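Local coordinates for protein glucosidase (Croceicoccus marinus, PDB 5Z3K) that probably hydrolyses O-glycosidic bonds, acting as a beta-glucosidase of glycoside hydrolase family 39, at residues F275-N280 / S326-T331; F302-G307 / A318-D323; V11-P16 / E345-T350; D368-L373 / H430-D435. One frame throughout, in Å; residues are numbered along the deposited sequence.

Interaction 1: F275-N280 / S326-T331; sequences FEDFDN and SQNART
D277 points its carboxylate at A329 and R330, in the first turn of helix 329-341. N328 and T331 close that helix start as a capping box. D277 itself sits at the start of helix 277-291, so the contact joins two helix N-termini. OD2 accepts from A329 N at 2.9 Å through its syn lone pair. OD1 takes two donors from R330. The backbone N of R330 meets OD1 from the syn side at 3.0 Å, tilted out of the carboxylate plane. R330 NE meets the anti lone pair of OD1 at 2.8 Å and nearly straight (171°), which is also a salt bridge. The carboxylate lies at the guanidinium edge, with the two planes 70° apart. F275 crosses R330 at about a right angle and brings CE1 over one guanidinium face, 3.6 Å from NH1. N280 lays CG against R330 CD at 3.7 Å, while its ND2 sits over the centre of the F275 ring. An alanine at D277 would probably leave A329 N and R330 N without these acceptors and R330 without its close salt-bridge partner, the ion pair to E322 being long and weak. Within the capping box, T331 N donates to N328 OD1 at 2.8 Å.

Interaction 2: F302-G307 / A318-D323; sequences FRADTG and AGIFED
F302 and R303 follow the eighth strand of the TIM barrel, and this loop packs on A318-D323, which leads toward helix 329-341. The peptide bond between F302 and R303 is cis. R303 N donates to A318 O at 3.2 Å, from above the carbonyl plane. R303 O receives I320 N at 3.2 Å, almost in line with its C=O bond (174°). D305 O accepts F321 N at 3.1 Å. One water donates to both F302 O and A318 O. F302 also touches A318 CB with CE2, at 3.4 Å. The CA atoms come closest at G307 and G319. A CB on G319 would clash with G307 N, T306 C and D305 O. F321 CE1 reaches A304 O at 3.4 Å. Inside 302-307, R303 grips D305 side-on, NE to OD1 and NH2 to OD2. D305 OD1 also accepts from G307 N, forming an Asx turn, so OD1 holds two donors. D305 OD2 has a further bond to I29 N, beyond the first barrel strand. A non-proline cis peptide just after strand eight is a feature known from many clan GH-A glycosidases, which share this (beta/alpha)8 barrel.

Interaction 3: V11-P16 / E345-T350; sequences VNAGEP and ERLAIT
V11 sets CG2 anti to its carbonyl carbon, beside the backbone N, and this methyl meets I349. That methyl lies 3.6 Å from I349 CG1, and the two side chains are inclined to each other. L347 has CG anti to its own carbonyl carbon (chi1 -64°), and its methyls pack against the corner of the 11-16 segment. CD1 is 3.8 Å from A13 CA. CD2 lies 3.6 Å from N12 O and 3.7 Å from E15 O. An alanine at L347 would probably open a gap against this corner and leave A13 less well packed. Strands 6-13 and 345-350 run antiparallel here, in the large sheet beside the barrel. N12 N gives A348 O a weak bond of 3.3 Å, and V11 CA makes a CH...O contact to the same oxygen. The first strand then turns at G14 and E15, where G14 N donates to N12 OD1 in an Asx turn. Past the corner, P16 and E345 lie side by side, CB to CB 3.8 Å. The E345 carboxylate turns to R363 in a salt bridge. A water stands between N12 O and A348 N. It donates to N12 O and E15 O and accepts from A348 N. The pairing is thus probably partly solvent-mediated, while V11, L347 and I349 supply the apolar part.

Interaction 4: D368-L373 / H430-D435; sequences DTIRIL and HLPWGD
I370 meets P432 tip to tip, with its CD1 3.9 Å from P432 CD. Its CG1 touches two more residues of the loop. I370 CG1 lies 3.9 Å from W433 CH2 and 4.3 Å from L431 CD2. The indole crosses I370 at a slant. Its far rim also reaches the backbone before I370, with CZ3 3.6 Å from D368 O. The contact is made by van der Waals packing, without hydrogen bonds between the segments.

The turn positions these groups. L431 to G434 form a type I beta turn, closed by G434 N to L431 O at 3.1 Å. W433 CG lies between the backbone N and the carbonyl carbon (chi1 54°), and the indole packs on its own turn. P432 CD lies 3.7 Å above the indole plane, and L431 CB covers the same face toward its rim. The indole thus packs on its own turn as well as on the strand.

On the strand side, D368 is tied to R482 by a salt bridge, and W433 also touches R482. I370 is set by backbone bonding to I480. R363 packs against both I370 and P432, and A13 against both I370 and L431. Strand 369-376 lies between strands 474-482 and 357-363 of the large sheet. The 430-435 loop connects strands 423-429 and 438-446, and here it packs beside the start of strand 369-376.

How the interactions relate
Near the N terminus, 11-16 pairs with 345-350 in interaction 3, closing a loop that contains the whole barrel. Interaction 1 nests inside it and joins the starts of helices 277-291 and 329-341. Interaction 2 nests inside interaction 1, within the connection after the last barrel strand. These two touch, since N328 ND2 reaches I320 O and E322 OE2. Helix 329-341 then leads straight into strand 345-350. Interaction 4 follows in series, entirely in the C-terminal beta region. Its centre lies about 9 Å from that of interaction 3, and L347 meets I370 between them. Interactions 1 and 2 belong to the barrel, interactions 3 and 4 to the large sheet.

Interaction 1: F275-N280 / S326-T331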
# COMPACT_ATOMS: atom_id res chain seq x y z
N PHE A 275 -14.33 12.31 -6.70
CA PHE A 275 -14.16 12.58 -5.29
C PHE A 275 -13.51 13.94 -5.16
O PHE A 275 -12.92 14.46 -6.11
CB PHE A 275 -13.30 11.51 -4.61
CG PHE A 275 -12.04 11.20 -5.36
CD1 PHE A 275 -10.93 12.02 -5.22
CD2 PHE A 275 -11.98 10.12 -6.22
CE1 PHE A 275 -9.76 11.76 -5.93
CE2 PHE A 275 -10.82 9.85 -6.94
CZ PHE A 275 -9.70 10.67 -6.79
N GLU A 276 -13.62 14.51 -3.97
CA GLU A 276 -12.84 15.69 -3.63
C GLU A 276 -11.46 15.26 -3.15
O GLU A 276 -11.31 14.26 -2.45
CB GLU A 276 -13.53 16.52 -2.54
CG GLU A 276 -14.93 17.01 -2.92
CD GLU A 276 -14.91 18.10 -3.99
OE1 GLU A 276 -13.87 18.76 -4.18
OE2 GLU A 276 -15.97 18.31 -4.63
N ASP A 277 -10.45 16.04 -3.56
CA ASP A 277 -9.08 15.85 -3.09
C ASP A 277 -9.02 15.72 -1.57
O ASP A 277 -8.40 14.79 -1.03
CB ASP A 277 -8.23 17.02 -3.60
CG ASP A 277 -6.82 17.05 -3.01
OD1 ASP A 277 -6.13 16.01 -3.01
OD2 ASP A 277 -6.38 18.14 -2.58
N PHE A 278 -9.67 16.63 -0.85
CA PHE A 278 -9.49 16.68 0.60
C PHE A 278 -10.27 15.58 1.31
O PHE A 278 -9.82 15.10 2.36
CB PHE A 278 -9.88 18.06 1.14
CG PHE A 278 -11.08 18.67 0.45
CD1 PHE A 278 -12.36 18.42 0.91
CD2 PHE A 278 -10.91 19.49 -0.66
CE1 PHE A 278 -13.46 18.96 0.27
CE2 PHE A 278 -12.01 20.04 -1.30
CZ PHE A 278 -13.28 19.78 -0.84
N ASP A 279 -11.41 15.16 0.75
CA ASP A 279 -12.12 13.99 1.28
C ASP A 279 -11.25 12.75 1.20
O ASP A 279 -11.15 11.97 2.17
CB ASP A 279 -13.41 13.75 0.49
CG ASP A 279 -14.47 14.80 0.72
OD1 ASP A 279 -14.30 15.63 1.64
OD2 ASP A 279 -15.47 14.80 -0.02
N ASN A 280 -10.63 12.54 0.05
CA ASN A 280 -9.79 11.37 -0.19
C ASN A 280 -8.58 11.37 0.74
O ASN A 280 -8.23 10.33 1.30
CB ASN A 280 -9.35 11.36 -1.66
CG ASN A 280 -8.78 10.01 -2.11
OD1 ASN A 280 -7.89 9.46 -1.47
ND2 ASN A 280 -9.29 9.49 -3.23
N SER A 326 2.55 17.86 -9.43
CA SER A 326 2.44 18.78 -8.30
C SER A 326 1.56 18.16 -7.21
O SER A 326 0.92 17.12 -7.40
CB SER A 326 1.89 20.13 -8.75
OG SER A 326 0.62 20.00 -9.36
N GLN A 327 1.53 18.83 -6.05
CA GLN A 327 1.04 18.24 -4.82
C GLN A 327 -0.30 18.83 -4.41
O GLN A 327 -0.76 19.85 -4.94
CB GLN A 327 2.07 18.42 -3.70
CG GLN A 327 3.25 17.49 -3.89
CD GLN A 327 4.38 17.78 -2.94
OE1 GLN A 327 4.16 18.03 -1.75
NE2 GLN A 327 5.60 17.75 -3.46
N ASN A 328 -0.94 18.16 -3.45
CA ASN A 328 -2.30 18.49 -3.07
C ASN A 328 -2.54 17.92 -1.67
O ASN A 328 -1.60 17.52 -0.98
CB ASN A 328 -3.29 17.96 -4.11
CG ASN A 328 -3.07 16.49 -4.39
OD1 ASN A 328 -2.69 15.73 -3.50
ND2 ASN A 328 -3.27 16.08 -5.65
N ALA A 329 -3.81 17.87 -1.26
CA ALA A 329 -4.11 17.34 0.06
C ALA A 329 -3.84 15.84 0.14
O ALA A 329 -3.38 15.34 1.18
CB ALA A 329 -5.56 17.64 0.44
N ARG A 330 -4.11 15.09 -0.93
CA ARG A 330 -3.84 13.65 -0.91
C ARG A 330 -2.34 13.38 -0.75
O ARG A 330 -1.93 12.53 0.05
CB ARG A 330 -4.36 12.97 -2.18
CG ARG A 330 -5.84 12.62 -2.19
CD ARG A 330 -6.31 12.36 -3.63
NE ARG A 330 -6.33 13.59 -4.42
CZ ARG A 330 -6.30 13.64 -5.74
NH1 ARG A 330 -6.26 12.51 -6.46
NH2 ARG A 330 -6.32 14.82 -6.36
N THR A 331 -1.50 14.08 -1.53
CA THR A 331 -0.07 13.86 -1.38
C THR A 331 0.41 14.36 -0.03
O THR A 331 1.37 13.81 0.52
CB THR A 331 0.71 14.52 -2.53
OG1 THR A 331 0.52 15.94 -2.50
CG2 THR A 331 0.25 13.99 -3.88

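Interaction 2: F302-G307 / A318-D323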
# COMPACT_ATOMS: atom_id res chain seq x y z
N PHE A 302 -2.54 2.50 -3.44
CA PHE A 302 -2.69 2.60 -4.89
C PHE A 302 -3.28 3.97 -5.24
O PHE A 302 -4.41 4.26 -4.85
CB PHE A 302 -3.61 1.48 -5.39
CG PHE A 302 -3.84 1.49 -6.88
CD1 PHE A 302 -2.86 1.03 -7.74
CD2 PHE A 302 -5.04 1.94 -7.41
CE1 PHE A 302 -3.05 1.02 -9.12
CE2 PHE A 302 -5.25 1.94 -8.79
CZ PHE A 302 -4.25 1.47 -9.64
N ARG A 303 -2.53 4.82 -5.95
CA ARG A 303 -1.11 4.69 -6.30
C ARG A 303 -0.47 6.07 -6.12
O ARG A 303 -1.10 7.09 -6.41
CB ARG A 303 -0.94 4.20 -7.75
CG ARG A 303 -1.78 4.97 -8.79
CD ARG A 303 -1.79 4.27 -10.17
NE ARG A 303 -0.54 4.51 -10.89
CZ ARG A 303 -0.22 3.97 -12.07
NH1 ARG A 303 -1.04 3.12 -12.69
NH2 ARG A 303 0.95 4.27 -12.62
N ALA A 304 0.78 6.11 -5.63
CA ALA A 304 1.46 7.37 -5.30
C ALA A 304 2.23 7.93 -6.49
O ALA A 304 3.44 8.16 -6.45
CB ALA A 304 2.38 7.17 -4.09
N ASP A 305 1.51 8.19 -7.58
CA ASP A 305 2.11 8.88 -8.71
C ASP A 305 1.02 9.68 -9.41
O ASP A 305 -0.06 9.89 -8.86
CB ASP A 305 2.88 7.91 -9.64
CG ASP A 305 1.99 6.88 -10.35
OD1 ASP A 305 0.73 6.97 -10.31
OD2 ASP A 305 2.57 5.96 -10.97
N THR A 306 1.32 10.16 -10.63
CA THR A 306 0.32 10.95 -11.36
C THR A 306 -0.80 10.10 -11.93
O THR A 306 -1.75 10.66 -12.49
CB THR A 306 0.97 11.71 -12.51
OG1 THR A 306 1.38 10.79 -13.53
CG2 THR A 306 2.15 12.52 -12.00
N GLY A 307 -0.74 8.78 -11.79
CA GLY A 307 -1.74 7.93 -12.37
C GLY A 307 -1.51 7.61 -13.83
O GLY A 307 -2.31 6.87 -14.41
N ALA A 318 -6.90 7.12 -9.48
CA ALA A 318 -6.30 6.69 -8.22
C ALA A 318 -4.89 7.25 -8.01
O ALA A 318 -4.39 7.23 -6.88
CB ALA A 318 -6.27 5.16 -8.14
N GLY A 319 -4.25 7.76 -9.06
CA GLY A 319 -2.98 8.44 -8.89
C GLY A 319 -3.18 9.73 -8.11
O GLY A 319 -3.94 10.61 -8.54
N ILE A 320 -2.52 9.86 -6.95
CA ILE A 320 -2.86 10.96 -6.05
C ILE A 320 -2.17 12.27 -6.42
O ILE A 320 -2.62 13.33 -5.97
CB ILE A 320 -2.56 10.63 -4.58
CG1 ILE A 320 -1.08 10.27 -4.37
CG2 ILE A 320 -3.49 9.52 -4.10
CD1 ILE A 320 -0.70 10.12 -2.89
N PHE A 321 -1.12 12.24 -7.23
CA PHE A 321 -0.48 13.48 -7.65
C PHE A 321 -1.25 14.11 -8.81
O PHE A 321 -1.95 13.43 -9.56
CB PHE A 321 0.96 13.23 -8.09
CG PHE A 321 1.89 12.88 -6.97
CD1 PHE A 321 1.89 11.60 -6.43
CD2 PHE A 321 2.78 13.82 -6.47
CE1 PHE A 321 2.74 11.28 -5.38
CE2 PHE A 321 3.64 13.50 -5.42
CZ PHE A 321 3.62 12.24 -4.88
N GLU A 322 -1.08 15.42 -8.98
CA GLU A 322 -1.62 16.06 -10.17
C GLU A 322 -0.91 15.54 -11.42
O GLU A 322 0.21 15.03 -11.34
CB GLU A 322 -1.47 17.58 -10.09
CG GLU A 322 -2.16 18.20 -8.88
CD GLU A 322 -3.66 18.05 -8.94
OE1 GLU A 322 -4.26 18.28 -10.01
OE2 GLU A 322 -4.26 17.72 -7.90
N ASP A 323 -1.56 15.72 -12.57
CA ASP A 323 -0.99 15.27 -13.85
C ASP A 323 0.46 15.71 -14.03
O ASP A 323 1.27 14.98 -14.61
CB ASP A 323 -1.85 15.78 -15.01
CG ASP A 323 -3.22 15.10 -15.07
OD1 ASP A 323 -3.51 14.23 -14.23
OD2 ASP A 323 -4.01 15.46 -15.97
O HOH W 1 -5.85 6.63 -4.65
O HOH W 2 1.07 12.45 -15.74

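Interaction 3: V11-P16 / E345-T350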
# COMPACT_ATOMS: atom_id res chain seq x y z
N VAL A 11 -2.08 11.92 25.08
CA VAL A 11 -0.96 11.06 24.70
C VAL A 11 0.01 11.00 25.86
O VAL A 11 0.33 12.02 26.47
CB VAL A 11 -0.25 11.60 23.44
CG1 VAL A 11 1.12 10.93 23.26
CG2 VAL A 11 -1.12 11.41 22.22
N ASN A 12 0.47 9.79 26.19
CA ASN A 12 1.60 9.60 27.10
C ASN A 12 2.84 9.38 26.23
O ASN A 12 3.00 8.31 25.64
CB ASN A 12 1.38 8.42 28.05
CG ASN A 12 2.44 8.36 29.15
OD1 ASN A 12 3.59 8.75 28.95
ND2 ASN A 12 2.05 7.85 30.33
N ALA A 13 3.71 10.38 26.18
CA ALA A 13 4.88 10.35 25.31
C ALA A 13 6.09 9.67 25.94
O ALA A 13 7.13 9.57 25.30
CB ALA A 13 5.26 11.78 24.90
N GLY A 14 5.97 9.16 27.17
CA GLY A 14 7.11 8.65 27.89
C GLY A 14 7.20 7.14 27.97
O GLY A 14 8.16 6.61 28.53
N GLU A 15 6.21 6.44 27.43
CA GLU A 15 6.29 4.99 27.47
C GLU A 15 5.67 4.37 26.23
O GLU A 15 4.50 4.61 25.91
CB GLU A 15 5.62 4.44 28.72
CG GLU A 15 4.18 4.87 28.87
CD GLU A 15 3.65 4.55 30.24
OE1 GLU A 15 4.48 4.39 31.17
OE2 GLU A 15 2.41 4.45 30.39
N PRO A 16 6.42 3.54 25.51
CA PRO A 16 5.84 2.88 24.34
C PRO A 16 4.83 1.84 24.77
O PRO A 16 5.00 1.15 25.78
CB PRO A 16 7.06 2.26 23.66
CG PRO A 16 8.05 2.07 24.74
CD PRO A 16 7.81 3.14 25.76
N GLU A 345 8.41 3.40 18.05
CA GLU A 345 7.73 3.10 19.30
C GLU A 345 6.36 3.76 19.24
O GLU A 345 6.25 4.99 19.21
CB GLU A 345 8.57 3.58 20.48
CG GLU A 345 9.87 2.77 20.58
CD GLU A 345 10.74 3.17 21.76
OE1 GLU A 345 11.68 2.41 22.06
OE2 GLU A 345 10.49 4.23 22.37
N ARG A 346 5.31 2.94 19.19
CA ARG A 346 3.96 3.49 19.20
C ARG A 346 3.63 3.98 20.61
O ARG A 346 4.00 3.34 21.60
CB ARG A 346 2.95 2.43 18.76
CG ARG A 346 1.53 2.96 18.64
CD ARG A 346 0.70 1.98 17.85
NE ARG A 346 -0.72 2.34 17.82
CZ ARG A 346 -1.67 1.47 17.53
NH1 ARG A 346 -1.36 0.21 17.23
NH2 ARG A 346 -2.94 1.86 17.52
N LEU A 347 2.96 5.12 20.67
CA LEU A 347 2.57 5.75 21.93
C LEU A 347 1.06 5.65 22.09
O LEU A 347 0.33 5.58 21.11
CB LEU A 347 2.99 7.23 21.94
CG LEU A 347 4.50 7.47 21.90
CD1 LEU A 347 4.81 8.97 21.72
CD2 LEU A 347 5.19 6.92 23.15
N ALA A 348 0.61 5.65 23.35
CA ALA A 348 -0.82 5.59 23.62
C ALA A 348 -1.47 6.93 23.33
O ALA A 348 -1.05 7.96 23.87
CB ALA A 348 -1.08 5.21 25.08
N ILE A 349 -2.51 6.94 22.48
CA ILE A 349 -3.38 8.10 22.31
C ILE A 349 -4.82 7.67 22.57
O ILE A 349 -5.28 6.65 22.03
CB ILE A 349 -3.23 8.77 20.93
CG1 ILE A 349 -4.14 10.01 20.83
CG2 ILE A 349 -3.49 7.79 19.78
CD1 ILE A 349 -3.72 11.01 19.74
N THR A 350 -5.49 8.41 23.43
CA THR A 350 -6.84 8.08 23.88
C THR A 350 -7.79 9.20 23.50
O THR A 350 -7.47 10.39 23.65
CB THR A 350 -6.83 7.87 25.40
OG1 THR A 350 -6.09 6.67 25.69
CG2 THR A 350 -8.25 7.76 25.96
O HOH W 3 2.23 5.80 25.63

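Interaction 4: D368-L373 / H430-D435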
# COMPACT_ATOMS: atom_id res chain seq x y z
N ASP A 368 13.79 11.57 20.27
CA ASP A 368 13.79 13.03 20.20
C ASP A 368 12.62 13.60 19.40
O ASP A 368 12.49 14.83 19.32
CB ASP A 368 15.10 13.53 19.58
CG ASP A 368 16.24 13.59 20.58
OD1 ASP A 368 15.96 13.60 21.81
OD2 ASP A 368 17.41 13.63 20.15
N THR A 369 11.78 12.76 18.81
CA THR A 369 10.69 13.24 17.96
C THR A 369 9.42 12.46 18.29
O THR A 369 9.42 11.23 18.19
CB THR A 369 11.03 13.08 16.47
OG1 THR A 369 12.20 13.84 16.15
CG2 THR A 369 9.86 13.54 15.60
N ILE A 370 8.36 13.17 18.68
CA ILE A 370 7.02 12.59 18.85
C ILE A 370 6.16 13.02 17.66
O ILE A 370 6.16 14.21 17.30
CB ILE A 370 6.37 13.07 20.16
CG1 ILE A 370 7.36 13.07 21.34
CG2 ILE A 370 5.04 12.34 20.42
CD1 ILE A 370 7.85 11.73 21.75
N ARG A 371 5.40 12.09 17.08
CA ARG A 371 4.48 12.41 15.98
C ARG A 371 3.06 11.99 16.35
O ARG A 371 2.83 10.84 16.73
CB ARG A 371 4.90 11.72 14.68
CG ARG A 371 6.19 12.27 14.13
CD ARG A 371 6.56 11.71 12.75
NE ARG A 371 7.76 12.40 12.31
CZ ARG A 371 8.86 11.82 11.84
NH1 ARG A 371 8.93 10.50 11.71
NH2 ARG A 371 9.89 12.58 11.49
N ILE A 372 2.11 12.92 16.21
CA ILE A 372 0.71 12.64 16.50
C ILE A 372 -0.10 12.99 15.26
O ILE A 372 -0.16 14.15 14.85
CB ILE A 372 0.19 13.43 17.72
CG1 ILE A 372 1.00 13.08 18.98
CG2 ILE A 372 -1.29 13.11 17.93
CD1 ILE A 372 1.87 14.25 19.50
N LEU A 373 -0.71 11.97 14.66
CA LEU A 373 -1.44 12.08 13.41
C LEU A 373 -2.93 12.02 13.70
O LEU A 373 -3.37 11.14 14.44
CB LEU A 373 -1.04 10.95 12.47
CG LEU A 373 -1.77 10.93 11.13
CD1 LEU A 373 -1.26 12.09 10.24
CD2 LEU A 373 -1.55 9.61 10.44
N HIS A 430 4.53 13.71 29.85
CA HIS A 430 5.72 12.89 30.05
C HIS A 430 6.62 12.86 28.81
O HIS A 430 7.08 11.80 28.38
CB HIS A 430 5.33 11.46 30.45
CG HIS A 430 4.49 11.40 31.69
ND1 HIS A 430 5.00 11.65 32.94
CD2 HIS A 430 3.17 11.15 31.86
CE1 HIS A 430 4.04 11.53 33.84
NE2 HIS A 430 2.92 11.23 33.21
N LEU A 431 6.89 14.04 28.25
CA LEU A 431 7.84 14.10 27.14
C LEU A 431 9.14 13.44 27.57
O LEU A 431 9.62 13.69 28.69
CB LEU A 431 8.09 15.55 26.71
CG LEU A 431 6.92 16.24 26.00
CD1 LEU A 431 7.22 17.71 25.70
CD2 LEU A 431 6.54 15.50 24.74
N PRO A 432 9.70 12.53 26.76
CA PRO A 432 10.70 11.59 27.30
C PRO A 432 12.05 12.22 27.58
O PRO A 432 12.82 11.66 28.37
CB PRO A 432 10.81 10.52 26.21
CG PRO A 432 10.40 11.22 24.94
CD PRO A 432 9.37 12.26 25.35
N TRP A 433 12.36 13.35 26.97
CA TRP A 433 13.61 14.05 27.24
C TRP A 433 13.49 15.02 28.41
O TRP A 433 14.44 15.76 28.69
CB TRP A 433 14.06 14.80 25.98
CG TRP A 433 13.00 15.69 25.45
CD1 TRP A 433 12.66 16.93 25.91
CD2 TRP A 433 12.11 15.42 24.36
NE1 TRP A 433 11.62 17.44 25.18
CE2 TRP A 433 11.26 16.53 24.22
CE3 TRP A 433 11.96 14.34 23.49
CZ2 TRP A 433 10.26 16.59 23.25
CZ3 TRP A 433 10.97 14.40 22.52
CH2 TRP A 433 10.14 15.52 22.40
N GLY A 434 12.35 15.05 29.08
CA GLY A 434 12.19 15.84 30.29
C GLY A 434 11.48 17.16 30.05
O GLY A 434 10.73 17.35 29.09
N ASP A 435 11.72 18.09 30.97
CA ASP A 435 10.98 19.34 31.02
C ASP A 435 11.75 20.51 30.41
O ASP A 435 11.40 21.67 30.65
CB ASP A 435 10.57 19.65 32.46
CG ASP A 435 11.75 19.92 33.37
OD1 ASP A 435 12.90 19.97 32.89
OD2 ASP A 435 11.52 20.08 34.59